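PDB 1XOC: oligopeptide-binding protein AppA from Bacillus subtilis, which captures oligopeptides as the solute-binding component of the APP permease, an ABC transport system that can substitute for OPP in sporulation and genetic competence. Local coordinates for residues 31-36 / 43-48; 198-203 / 216-221; 365-370 / 396-401. One frame throughout, in Å; residues are numbered along the deposited sequence.

Interaction 1 (31-36 / 43-48); sequences EPTLFN and DASTDI. With ZN (zinc ion), chain O.
Ser-45, in the first turn of helix 43-52, is gripped by the loop 31-36 that leads up to the helix. Its CB packs against the carbonyl oxygen of Leu-34, and its OG, anti to the carbonyl carbon (chi1 -58°), receives a nearly straight hydrogen bond from the backbone of Thr-33, with 3.0 Å between Thr-33 N and Ser-45 OG and an N-H...O angle of 174°. The same hydroxyl is hydrogen-bonded to Asp-42, so this buried polar tip has partners on the loop 31-36 and on the residue just before the helix. One turn on, Ile-48 covers a face of the Phe-35 ring: its CG2 makes a CH-pi contact 3.8 Å from the ring centroid, displaced toward the rim. CG1 lies between Phe-35 CE2 and Pro-32 CG, 3.9 Å from the latter, and the same proline ring carbon also packs on Ala-44 CB. Asp-47 points elsewhere: its OD2 binds a zinc ion at 2.3 Å, and three waters complete the ligands seen. The loop and helix together lie against strands 198-203 and 216-221, with Ile-199 touching Pro-32 and Phe-35 while Tyr-219 meets Pro-32, Ala-44 and Ile-48; helix 398-405 approaches Thr-33 and Ala-44.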
ATOM      1  N   GLU A  31      11.075  -3.594   6.922  1.00 29.83           N
ATOM      2  CA  GLU A  31      12.222  -3.208   6.103  1.00 28.71           C
ATOM      3  C   GLU A  31      11.869  -3.179   4.636  1.00 28.68           C
ATOM      4  O   GLU A  31      11.211  -4.098   4.153  1.00 28.35           O
ATOM      5  CB  GLU A  31      13.365  -4.186   6.319  1.00 28.24           C
ATOM      6  CG  GLU A  31      14.686  -3.733   5.743  1.00 28.09           C
ATOM      7  CD  GLU A  31      15.842  -4.528   6.286  1.00 28.19           C
ATOM      8  OE1 GLU A  31      15.625  -5.621   6.878  1.00 36.61           O
ATOM      9  OE2 GLU A  31      16.976  -4.052   6.096  1.00 28.18           O
ATOM     10  N   PRO A  32      12.327  -2.137   3.904  1.00 28.95           N
ATOM     11  CA  PRO A  32      12.133  -2.154   2.463  1.00 29.44           C
ATOM     12  C   PRO A  32      12.829  -3.304   1.743  1.00 27.62           C
ATOM     13  O   PRO A  32      13.739  -4.010   2.306  1.00 28.18           O
ATOM     14  CB  PRO A  32      12.742  -0.818   2.003  1.00 29.29           C
ATOM     15  CG  PRO A  32      12.750   0.039   3.213  1.00 32.12           C
ATOM     16  CD  PRO A  32      13.027  -0.904   4.340  1.00 29.76           C
ATOM     17  N   THR A  33      12.443  -3.478   0.486  1.00 27.54           N
ATOM     18  CA  THR A  33      13.012  -4.492  -0.391  1.00 28.57           C
ATOM     19  C   THR A  33      13.898  -3.857  -1.467  1.00 28.69           C
ATOM     20  O   THR A  33      15.019  -4.265  -1.687  1.00 28.92           O
ATOM     21  CB  THR A  33      11.877  -5.267  -1.051  1.00 28.85           C
ATOM     22  OG1 THR A  33      11.175  -6.001  -0.056  1.00 30.55           O
ATOM     23  CG2 THR A  33      12.398  -6.325  -2.000  1.00 27.92           C
ATOM     24  N   LEU A  34      13.371  -2.844  -2.136  1.00 28.68           N
ATOM     25  CA  LEU A  34      14.137  -2.154  -3.142  1.00 28.72           C
ATOM     26  C   LEU A  34      13.510  -0.792  -3.434  1.00 28.55           C
ATOM     27  O   LEU A  34      12.403  -0.542  -3.036  1.00 29.04           O
ATOM     28  CB  LEU A  34      14.217  -2.996  -4.417  1.00 28.42           C
ATOM     29  CG  LEU A  34      13.064  -3.037  -5.421  1.00 32.05           C
ATOM     30  CD1 LEU A  34      13.361  -3.777  -6.673  1.00 38.63           C
ATOM     31  CD2 LEU A  34      11.768  -3.466  -4.869  1.00 31.96           C
ATOM     32  N   PHE A  35      14.232   0.066  -4.142  1.00 27.59           N
ATOM     33  CA  PHE A  35      13.783   1.433  -4.384  1.00 28.20           C
ATOM     34  C   PHE A  35      13.629   1.656  -5.869  1.00 29.13           C
ATOM     35  O   PHE A  35      14.522   2.114  -6.541  1.00 28.42           O
ATOM     36  CB  PHE A  35      14.772   2.433  -3.794  1.00 28.64           C
ATOM     37  CG  PHE A  35      15.280   2.046  -2.438  1.00 29.81           C
ATOM     38  CD1 PHE A  35      16.619   1.899  -2.206  1.00 30.17           C
ATOM     39  CD2 PHE A  35      14.409   1.813  -1.412  1.00 30.76           C
ATOM     40  CE1 PHE A  35      17.071   1.546  -0.973  1.00 28.25           C
ATOM     41  CE2 PHE A  35      14.866   1.453  -0.187  1.00 31.17           C
ATOM     42  CZ  PHE A  35      16.206   1.319   0.024  1.00 29.18           C
ATOM     43  N   ASN A  36      12.460   1.297  -6.349  1.00 29.21           N
ATOM     44  CA  ASN A  36      12.130   1.394  -7.759  1.00 29.18           C
ATOM     45  C   ASN A  36      10.632   1.170  -7.942  1.00 28.51           C
ATOM     46  O   ASN A  36      10.123   0.100  -7.727  1.00 28.23           O
ATOM     47  CB  ASN A  36      12.910   0.364  -8.579  1.00 28.99           C
ATOM     48  CG  ASN A  36      12.814   0.599 -10.071  1.00 30.56           C
ATOM     49  OD1 ASN A  36      11.762   1.049 -10.571  1.00 30.24           O
ATOM     50  ND2 ASN A  36      13.903   0.309 -10.811  1.00 28.70           N
ATOM     51  N   ASP A  43       4.695  -0.584   1.168  1.00 29.45           N
ATOM     52  CA  ASP A  43       4.790   0.789   1.612  1.00 30.79           C
ATOM     53  C   ASP A  43       6.156   1.204   2.154  1.00 31.21           C
ATOM     54  O   ASP A  43       6.549   2.344   2.060  1.00 31.27           O
ATOM     55  CB  ASP A  43       3.755   1.068   2.668  1.00 32.54           C
ATOM     56  CG  ASP A  43       3.173   2.453   2.523  1.00 40.03           C
ATOM     57  OD1 ASP A  43       2.792   2.841   1.382  1.00 48.39           O
ATOM     58  OD2 ASP A  43       3.113   3.164   3.548  1.00 47.90           O
ATOM     59  N   ALA A  44       6.909   0.277   2.709  1.00 30.59           N
ATOM     60  CA  ALA A  44       8.220   0.622   3.232  1.00 30.07           C
ATOM     61  C   ALA A  44       9.144   1.028   2.088  1.00 29.44           C
ATOM     62  O   ALA A  44       9.894   2.013   2.178  1.00 30.67           O
ATOM     63  CB  ALA A  44       8.791  -0.551   4.007  1.00 29.97           C
ATOM     64  N   SER A  45       9.141   0.242   1.014  1.00 29.30           N
ATOM     65  CA  SER A  45       9.880   0.605  -0.209  1.00 28.17           C
ATOM     66  C   SER A  45       9.400   1.940  -0.722  1.00 28.98           C
ATOM     67  O   SER A  45      10.203   2.799  -1.039  1.00 29.54           O
ATOM     68  CB  SER A  45       9.767  -0.496  -1.271  1.00 28.25           C
ATOM     69  OG  SER A  45      10.259  -1.777  -0.791  1.00 28.91           O
ATOM     70  N   THR A  46       8.107   2.114  -0.759  1.00 30.56           N
ATOM     71  CA  THR A  46       7.551   3.332  -1.321  1.00 30.65           C
ATOM     72  C   THR A  46       7.958   4.569  -0.482  1.00 31.32           C
ATOM     73  O   THR A  46       8.206   5.656  -1.022  1.00 29.58           O
ATOM     74  CB  THR A  46       6.029   3.226  -1.496  1.00 31.69           C
ATOM     75  OG1 THR A  46       5.731   2.146  -2.388  1.00 35.01           O
ATOM     76  CG2 THR A  46       5.422   4.473  -2.112  1.00 32.15           C
ATOM     77  N   ASP A  47       8.012   4.428   0.838  1.00 30.66           N
ATOM     78  CA  ASP A  47       8.466   5.533   1.698  1.00 30.38           C
ATOM     79  C   ASP A  47       9.850   6.047   1.281  1.00 30.29           C
ATOM     80  O   ASP A  47      10.084   7.278   1.253  1.00 31.94           O
ATOM     81  CB  ASP A  47       8.566   5.115   3.170  1.00 31.87           C
ATOM     82  CG  ASP A  47       7.227   5.026   3.879  1.00 33.90           C
ATOM     83  OD1 ASP A  47       6.215   5.648   3.441  1.00 34.11           O
ATOM     84  OD2 ASP A  47       7.264   4.355   4.942  1.00 36.04           O
ATOM     85  N   ILE A  48      10.775   5.139   1.007  1.00 29.02           N
ATOM     86  CA  ILE A  48      12.122   5.561   0.650  1.00 28.73           C
ATOM     87  C   ILE A  48      12.128   6.161  -0.783  1.00 29.16           C
ATOM     88  O   ILE A  48      12.785   7.187  -1.039  1.00 28.88           O
ATOM     89  CB  ILE A  48      13.075   4.405   0.789  1.00 28.08           C
ATOM     90  CG1 ILE A  48      13.006   3.844   2.202  1.00 30.96           C
ATOM     91  CG2 ILE A  48      14.497   4.848   0.423  1.00 28.88           C
ATOM     92  CD1 ILE A  48      13.488   4.743   3.266  1.00 32.40           C
TER
HETATM   93 ZN    ZN O 533       5.311   4.553   6.166  1.00 88.06          ZN
HETATM   94  O   HOH W   1       4.667   2.593   5.394  0.50 32.12           O
HETATM   95  O   HOH W   2       4.854   4.613   8.554  0.50 39.13           O
HETATM   96  O   HOH W   3       6.773   5.530   7.750  0.50 34.84           O

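Interaction 2 (198-203 / 216-221); sequences YIKLEA and TVTYKV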
ATOM      1  N   TYR A 198      19.018  -0.117   9.442  1.00 28.66           N
ATOM      2  CA  TYR A 198      18.589   1.229   9.014  1.00 29.53           C
ATOM      3  C   TYR A 198      18.988   1.584   7.597  1.00 30.20           C
ATOM      4  O   TYR A 198      19.901   1.043   7.037  1.00 30.16           O
ATOM      5  CB  TYR A 198      19.165   2.311   9.949  1.00 30.65           C
ATOM      6  CG  TYR A 198      20.674   2.371   9.935  1.00 29.79           C
ATOM      7  CD1 TYR A 198      21.420   1.716  10.891  1.00 32.18           C
ATOM      8  CD2 TYR A 198      21.349   3.087   8.947  1.00 31.84           C
ATOM      9  CE1 TYR A 198      22.797   1.768  10.859  1.00 31.87           C
ATOM     10  CE2 TYR A 198      22.736   3.150   8.923  1.00 33.06           C
ATOM     11  CZ  TYR A 198      23.439   2.493   9.870  1.00 31.75           C
ATOM     12  OH  TYR A 198      24.830   2.546   9.838  1.00 34.92           O
ATOM     13  N   ILE A 199      18.273   2.561   7.063  1.00 29.71           N
ATOM     14  CA  ILE A 199      18.619   3.231   5.817  1.00 31.00           C
ATOM     15  C   ILE A 199      18.827   4.697   6.187  1.00 31.17           C
ATOM     16  O   ILE A 199      17.928   5.328   6.756  1.00 31.79           O
ATOM     17  CB  ILE A 199      17.482   3.128   4.796  1.00 31.36           C
ATOM     18  CG1 ILE A 199      17.274   1.651   4.433  1.00 33.28           C
ATOM     19  CG2 ILE A 199      17.789   3.979   3.572  1.00 31.06           C
ATOM     20  CD1 ILE A 199      16.018   1.347   3.738  1.00 34.58           C
ATOM     21  N   LYS A 200      19.987   5.234   5.842  1.00 31.38           N
ATOM     22  CA  LYS A 200      20.321   6.634   6.112  1.00 31.37           C
ATOM     23  C   LYS A 200      20.370   7.418   4.815  1.00 29.86           C
ATOM     24  O   LYS A 200      21.003   7.001   3.847  1.00 29.63           O
ATOM     25  CB  LYS A 200      21.681   6.723   6.809  1.00 31.79           C
ATOM     26  CG  LYS A 200      21.961   8.121   7.392  1.00 34.92           C
ATOM     27  CD  LYS A 200      23.224   8.075   8.190  1.00 37.14           C
ATOM     28  CE  LYS A 200      23.815   9.459   8.476  1.00 39.90           C
ATOM     29  NZ  LYS A 200      25.301   9.349   8.684  1.00 43.10           N
ATOM     30  N   LEU A 201      19.633   8.529   4.785  1.00 30.30           N
ATOM     31  CA  LEU A 201      19.612   9.470   3.667  1.00 30.24           C
ATOM     32  C   LEU A 201      20.040  10.871   4.119  1.00 29.96           C
ATOM     33  O   LEU A 201      19.825  11.243   5.279  1.00 30.22           O
ATOM     34  CB  LEU A 201      18.204   9.584   3.087  1.00 30.62           C
ATOM     35  CG  LEU A 201      17.404   8.306   2.794  1.00 30.86           C
ATOM     36  CD1 LEU A 201      16.059   8.641   2.244  1.00 34.21           C
ATOM     37  CD2 LEU A 201      18.072   7.394   1.806  1.00 32.74           C
ATOM     38  N   GLU A 202      20.633  11.634   3.196  1.00 30.17           N
ATOM     39  CA  GLU A 202      21.196  12.974   3.471  1.00 30.43           C
ATOM     40  C   GLU A 202      20.477  13.962   2.581  1.00 29.58           C
ATOM     41  O   GLU A 202      20.116  13.634   1.441  1.00 29.24           O
ATOM     42  CB  GLU A 202      22.682  13.038   3.094  1.00 31.52           C
ATOM     43  CG  GLU A 202      23.565  12.218   3.958  1.00 35.65           C
ATOM     44  CD  GLU A 202      25.057  12.380   3.622  1.00 36.39           C
ATOM     45  OE1 GLU A 202      25.359  12.707   2.444  1.00 43.08           O
ATOM     46  OE2 GLU A 202      25.895  12.137   4.526  1.00 45.05           O
ATOM     47  N   ALA A 203      20.310  15.181   3.075  1.00 28.85           N
ATOM     48  CA  ALA A 203      19.675  16.234   2.303  1.00 28.67           C
ATOM     49  C   ALA A 203      20.394  16.432   1.007  1.00 27.93           C
ATOM     50  O   ALA A 203      21.619  16.520   0.984  1.00 28.91           O
ATOM     51  CB  ALA A 203      19.659  17.543   3.079  1.00 29.08           C
ATOM     52  N   THR A 216      19.545  15.094   7.738  1.00 27.90           N
ATOM     53  CA  THR A 216      19.427  13.679   7.450  1.00 28.19           C
ATOM     54  C   THR A 216      18.085  13.097   7.873  1.00 28.01           C
ATOM     55  O   THR A 216      17.416  13.621   8.750  1.00 27.77           O
ATOM     56  CB  THR A 216      20.534  12.845   8.170  1.00 28.34           C
ATOM     57  OG1 THR A 216      20.333  12.877   9.594  1.00 30.39           O
ATOM     58  CG2 THR A 216      21.906  13.384   7.881  1.00 29.78           C
ATOM     59  N   VAL A 217      17.698  12.024   7.202  1.00 28.26           N
ATOM     60  CA  VAL A 217      16.577  11.198   7.605  1.00 29.20           C
ATOM     61  C   VAL A 217      17.045   9.754   7.678  1.00 29.41           C
ATOM     62  O   VAL A 217      17.610   9.233   6.733  1.00 30.56           O
ATOM     63  CB  VAL A 217      15.431  11.287   6.600  1.00 29.62           C
ATOM     64  CG1 VAL A 217      14.310  10.353   6.992  1.00 31.54           C
ATOM     65  CG2 VAL A 217      14.929  12.678   6.506  1.00 30.30           C
ATOM     66  N   THR A 218      16.807   9.127   8.816  1.00 29.55           N
ATOM     67  CA  THR A 218      17.171   7.742   9.017  1.00 30.00           C
ATOM     68  C   THR A 218      15.906   6.916   9.205  1.00 30.36           C
ATOM     69  O   THR A 218      15.065   7.257  10.001  1.00 31.39           O
ATOM     70  CB  THR A 218      18.052   7.625  10.269  1.00 30.20           C
ATOM     71  OG1 THR A 218      19.250   8.379  10.091  1.00 33.10           O
ATOM     72  CG2 THR A 218      18.516   6.212  10.461  1.00 31.65           C
ATOM     73  N   TYR A 219      15.789   5.841   8.444  1.00 30.00           N
ATOM     74  CA  TYR A 219      14.640   4.955   8.504  1.00 28.68           C
ATOM     75  C   TYR A 219      15.123   3.730   9.250  1.00 28.73           C
ATOM     76  O   TYR A 219      15.819   2.918   8.704  1.00 29.66           O
ATOM     77  CB  TYR A 219      14.218   4.573   7.083  1.00 30.35           C
ATOM     78  CG  TYR A 219      12.816   4.035   6.858  1.00 30.67           C
ATOM     79  CD1 TYR A 219      12.592   2.691   6.682  1.00 31.90           C
ATOM     80  CD2 TYR A 219      11.740   4.886   6.738  1.00 29.72           C
ATOM     81  CE1 TYR A 219      11.344   2.207   6.436  1.00 30.06           C
ATOM     82  CE2 TYR A 219      10.487   4.405   6.493  1.00 31.36           C
ATOM     83  CZ  TYR A 219      10.288   3.070   6.336  1.00 30.92           C
ATOM     84  OH  TYR A 219       9.039   2.569   6.086  1.00 33.06           O
ATOM     85  N   LYS A 220      14.742   3.643  10.512  1.00 28.80           N
ATOM     86  CA  LYS A 220      15.308   2.665  11.413  1.00 28.96           C
ATOM     87  C   LYS A 220      14.373   1.481  11.540  1.00 29.74           C
ATOM     88  O   LYS A 220      13.238   1.634  11.928  1.00 29.55           O
ATOM     89  CB  LYS A 220      15.569   3.288  12.777  1.00 28.97           C
ATOM     90  CG  LYS A 220      16.363   2.386  13.707  1.00 29.28           C
ATOM     91  CD  LYS A 220      16.715   3.078  14.997  1.00 30.19           C
ATOM     92  CE  LYS A 220      17.547   2.163  15.880  1.00 29.24           C
ATOM     93  NZ  LYS A 220      17.840   2.815  17.161  1.00 33.02           N
ATOM     94  N   VAL A 221      14.875   0.304  11.204  1.00 29.88           N
ATOM     95  CA  VAL A 221      14.045  -0.877  11.176  1.00 30.24           C
ATOM     96  C   VAL A 221      13.979  -1.529  12.547  1.00 29.71           C
ATOM     97  O   VAL A 221      14.984  -1.963  13.087  1.00 29.10           O
ATOM     98  CB  VAL A 221      14.552  -1.889  10.147  1.00 30.98           C
ATOM     99  CG1 VAL A 221      13.604  -3.028  10.049  1.00 31.93           C
ATOM    100  CG2 VAL A 221      14.712  -1.230   8.801  1.00 34.31           C
TER
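Ile-199 and Tyr-219 form the first of two hydrogen-bonded antiparallel pairs that join strands 198-203 and 216-221. Two backbone bonds join this pair; the one from Tyr-219 N to Ile-199 O is 2.8 Å long, and its donor lies in the carbonyl plane. Leu-201 and Val-217 make the second pair, where the bond from Leu-201 N to Val-217 O measures 2.9 Å and the return bond, from Val-217 N, reaches Leu-201 O from 33° off its plane. All four of these residues send their side chains to the buried face. There Ile-199 CB and Tyr-219 CB come within 4.2 Å, and helix 43-52 closes over the layer, Met-51 resting on Leu-201 and Val-217. The strands, 4.6 Å apart between axes, form a beta hairpin with a long connection and are the two central strands of a mixed four-stranded sheet, flanked by strand 188-194 beside 198-203 and by strand 23-28, parallel to 216-221. The opposite face, bearing Tyr-198, Lys-200, Glu-202, Thr-216, Thr-218 and Lys-220, is partly exposed and more loosely packed. Thr-218 touches two neighbours there: CG2, anti to the backbone N, lies 4.0 Å from Tyr-198 CB, while OG1 sits 3.8 Å from Lys-200 CG, the extended lysine crossing the threonine at a slant. Near the other end, Glu-202 CG and Thr-216 CG2 are 4.4 Å apart. Two polar ends on this side find partners beyond the hairpin, the hydroxyl of Tyr-198 bonding to Glu-192 and that of Thr-216 to Asp-23.

Interaction 3 (365-370 / 396-401); sequences KTNQGN and VEWSAL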
ATOM      1  N   LYS A 365      -0.935 -16.343   8.444  1.00 28.20           N
ATOM      2  CA  LYS A 365       0.287 -15.559   8.539  1.00 27.53           C
ATOM      3  C   LYS A 365       0.011 -14.079   8.770  1.00 27.78           C
ATOM      4  O   LYS A 365      -1.024 -13.546   8.330  1.00 28.67           O
ATOM      5  CB  LYS A 365       1.095 -15.665   7.242  1.00 28.54           C
ATOM      6  CG  LYS A 365       1.746 -16.970   6.985  1.00 27.74           C
ATOM      7  CD  LYS A 365       2.484 -16.986   5.645  1.00 27.87           C
ATOM      8  CE  LYS A 365       3.345 -18.230   5.557  1.00 28.11           C
ATOM      9  NZ  LYS A 365       4.000 -18.421   4.229  1.00 28.16           N
ATOM     10  N   THR A 366       0.951 -13.398   9.424  1.00 27.49           N
ATOM     11  CA  THR A 366       0.964 -11.926   9.407  1.00 28.07           C
ATOM     12  C   THR A 366       2.370 -11.418   9.624  1.00 27.99           C
ATOM     13  O   THR A 366       3.282 -12.247   9.844  1.00 27.48           O
ATOM     14  CB  THR A 366       0.001 -11.302  10.448  1.00 27.13           C
ATOM     15  OG1 THR A 366      -0.212  -9.918  10.085  1.00 28.03           O
ATOM     16  CG2 THR A 366       0.541 -11.377  11.830  1.00 29.34           C
ATOM     17  N   ASN A 367       2.575 -10.106   9.589  1.00 28.16           N
ATOM     18  CA  ASN A 367       3.931  -9.561   9.624  1.00 29.41           C
ATOM     19  C   ASN A 367       4.505  -9.294  11.012  1.00 29.08           C
ATOM     20  O   ASN A 367       3.861  -8.663  11.855  1.00 28.06           O
ATOM     21  CB  ASN A 367       4.048  -8.296   8.760  1.00 29.47           C
ATOM     22  CG  ASN A 367       2.997  -7.267   9.068  1.00 30.29           C
ATOM     23  OD1 ASN A 367       1.807  -7.545   8.967  1.00 30.55           O
ATOM     24  ND2 ASN A 367       3.438  -6.059   9.419  1.00 30.38           N
ATOM     25  N   GLN A 368       5.733  -9.804  11.220  1.00 30.07           N
ATOM     26  CA  GLN A 368       6.560  -9.579  12.423  1.00 30.79           C
ATOM     27  C   GLN A 368       6.640  -8.098  12.787  1.00 30.47           C
ATOM     28  O   GLN A 368       7.079  -7.279  11.976  1.00 30.08           O
ATOM     29  CB  GLN A 368       7.969 -10.143  12.202  1.00 31.23           C
ATOM     30  CG  GLN A 368       8.859 -10.084  13.447  1.00 30.94           C
ATOM     31  CD  GLN A 368      10.281 -10.531  13.185  1.00 35.33           C
ATOM     32  OE1 GLN A 368      11.058 -10.694  14.128  1.00 43.18           O
ATOM     33  NE2 GLN A 368      10.643 -10.732  11.913  1.00 39.95           N
ATOM     34  N   GLY A 369       6.229  -7.770  14.005  1.00 29.99           N
ATOM     35  CA  GLY A 369       6.420  -6.456  14.550  1.00 30.56           C
ATOM     36  C   GLY A 369       5.123  -5.675  14.659  1.00 30.96           C
ATOM     37  O   GLY A 369       5.055  -4.660  15.368  1.00 32.97           O
ATOM     38  N   ASN A 370       4.085  -6.135  13.972  1.00 30.16           N
ATOM     39  CA  ASN A 370       2.794  -5.512  14.098  1.00 30.77           C
ATOM     40  C   ASN A 370       2.073  -6.304  15.174  1.00 30.73           C
ATOM     41  O   ASN A 370       1.457  -7.321  14.899  1.00 30.69           O
ATOM     42  CB  ASN A 370       2.046  -5.499  12.764  1.00 30.68           C
ATOM     43  CG  ASN A 370       0.798  -4.650  12.790  1.00 28.86           C
ATOM     44  OD1 ASN A 370       0.476  -3.909  11.801  1.00 34.17           O
ATOM     45  ND2 ASN A 370       0.106  -4.687  13.883  1.00 25.70           N
ATOM     46  N   VAL A 396       5.817 -13.653  10.158  1.00 28.78           N
ATOM     47  CA  VAL A 396       6.915 -13.652   9.217  1.00 29.56           C
ATOM     48  C   VAL A 396       7.420 -12.240   8.960  1.00 28.56           C
ATOM     49  O   VAL A 396       6.674 -11.258   8.999  1.00 28.24           O
ATOM     50  CB  VAL A 396       6.643 -14.554   7.915  1.00 32.15           C
ATOM     51  CG1 VAL A 396       5.265 -15.315   7.897  1.00 28.89           C
ATOM     52  CG2 VAL A 396       7.079 -13.950   6.634  1.00 30.61           C
ATOM     53  N   GLU A 397       8.723 -12.150   8.750  1.00 28.67           N
ATOM     54  CA  GLU A 397       9.384 -10.874   8.570  1.00 28.07           C
ATOM     55  C   GLU A 397       8.819 -10.209   7.328  1.00 28.16           C
ATOM     56  O   GLU A 397       8.528 -10.878   6.345  1.00 28.09           O
ATOM     57  CB  GLU A 397      10.893 -11.121   8.399  1.00 28.14           C
ATOM     58  CG  GLU A 397      11.721  -9.849   8.260  1.00 29.25           C
ATOM     59  CD  GLU A 397      11.833  -9.336   6.824  1.00 31.13           C
ATOM     60  OE1 GLU A 397      11.836  -8.088   6.628  1.00 32.32           O
ATOM     61  OE2 GLU A 397      11.932 -10.184   5.904  1.00 29.66           O
ATOM     62  N   TRP A 398       8.653  -8.894   7.394  1.00 27.67           N
ATOM     63  CA  TRP A 398       7.918  -8.125   6.374  1.00 27.95           C
ATOM     64  C   TRP A 398       8.372  -8.369   4.946  1.00 27.39           C
ATOM     65  O   TRP A 398       7.565  -8.744   4.117  1.00 28.18           O
ATOM     66  CB  TRP A 398       8.059  -6.644   6.674  1.00 28.04           C
ATOM     67  CG  TRP A 398       7.379  -5.745   5.688  1.00 28.54           C
ATOM     68  CD1 TRP A 398       7.976  -4.838   4.866  1.00 28.85           C
ATOM     69  CD2 TRP A 398       5.982  -5.711   5.392  1.00 29.02           C
ATOM     70  NE1 TRP A 398       7.012  -4.197   4.089  1.00 29.07           N
ATOM     71  CE2 TRP A 398       5.782  -4.722   4.394  1.00 29.50           C
ATOM     72  CE3 TRP A 398       4.872  -6.385   5.888  1.00 30.02           C
ATOM     73  CZ2 TRP A 398       4.521  -4.432   3.885  1.00 30.91           C
ATOM     74  CZ3 TRP A 398       3.618  -6.073   5.394  1.00 29.91           C
ATOM     75  CH2 TRP A 398       3.454  -5.121   4.400  1.00 30.03           C
ATOM     76  N   SER A 399       9.661  -8.188   4.658  1.00 27.20           N
ATOM     77  CA  SER A 399      10.148  -8.336   3.283  1.00 27.58           C
ATOM     78  C   SER A 399       9.877  -9.741   2.765  1.00 28.46           C
ATOM     79  O   SER A 399       9.510  -9.938   1.613  1.00 29.02           O
ATOM     80  CB  SER A 399      11.620  -7.940   3.146  1.00 27.51           C
ATOM     81  OG  SER A 399      12.473  -8.943   3.688  1.00 30.20           O
ATOM     82  N   ALA A 400      10.079 -10.747   3.618  1.00 28.12           N
ATOM     83  CA  ALA A 400       9.800 -12.103   3.227  1.00 28.13           C
ATOM     84  C   ALA A 400       8.335 -12.373   2.977  1.00 27.71           C
ATOM     85  O   ALA A 400       8.005 -13.096   2.058  1.00 27.98           O
ATOM     86  CB  ALA A 400      10.314 -13.040   4.283  1.00 28.36           C
ATOM     87  N   LEU A 401       7.457 -11.844   3.826  1.00 27.26           N
ATOM     88  CA  LEU A 401       6.034 -12.036   3.659  1.00 27.31           C
ATOM     89  C   LEU A 401       5.532 -11.370   2.351  1.00 26.88           C
ATOM     90  O   LEU A 401       4.741 -11.956   1.643  1.00 27.07           O
ATOM     91  CB  LEU A 401       5.282 -11.412   4.834  1.00 27.40           C
ATOM     92  CG  LEU A 401       3.809 -11.716   4.876  1.00 29.76           C
ATOM     93  CD1 LEU A 401       3.543 -13.182   4.786  1.00 31.35           C
ATOM     94  CD2 LEU A 401       3.162 -11.126   6.144  1.00 32.85           C
TER
HETATM   95  O   HOH W   4       9.356  -7.540   9.971  1.00 21.64           O
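Asn-367 lies beside Trp-398, the two side chains pointing the same way, with Asn-367 CB at the indole edge 3.5 Å from Trp-398 CE3. Asn-367 CG stands between the backbone N and the carbonyl carbon (chi1 51°), and the amide plane is turned 62° from the ring; its ND2 bonds to the backbone of the bound peptide and its OD1 to Arg-373. Leu-401 CD2 packs 3.6 Å from Thr-366 C, while CD1 meets Lys-365 CD, the two side chains running antiparallel alongside each other. Glu-397, the N-cap, bends at chi2 (-87°) and its carboxylate accepts from Ser-399 N at OE1 and from Ala-400 N at OE2; the Ser-399 hydroxyl also donates to OE2, 2.6 Å from OG, on its syn lone pair. An alanine here would probably leave the amides of Ser-399 and Ala-400 without their capping acceptor. Backbone bonds from Val-396 N to Thr-366 O and from Gln-368 N to Val-396 O form a parallel bridge between Asn-367 and Val-396. Strands 358-367 and 390-396 are joined through helix 371-385 as a beta-alpha-beta crossover, and strand 414-420 flanks 358-367 and touches Trp-398 and Leu-401.

How the interactions relate
Interaction 1 is the middle member. It meets interaction 2 through a probable hydrogen bond of 2.8 Å between Asp-47 OD2, the zinc ligand, and Tyr-219 OH, and through Pro-32 CG, 3.6 Å from Ile-199 CD1. Toward interaction 3, Glu-31 O lies 3.4 Å from Trp-398 CD1, and Asp-42 links the two contacts by hydrogen bonds to Ser-45 OG and Trp-398 NE1. Interactions 2 and 3 do not touch, their nearest atoms being about 6 Å apart. Interactions 1 and 3 both reach the bound peptide: Asp-43 hydrogen-bonds to it through its backbone, Asn-367 through its side-chain ND2, and Trp-398 packs on the peptide backbone, whereas interaction 2 packs on helix 43-52 through Leu-201, Val-217 and Tyr-219.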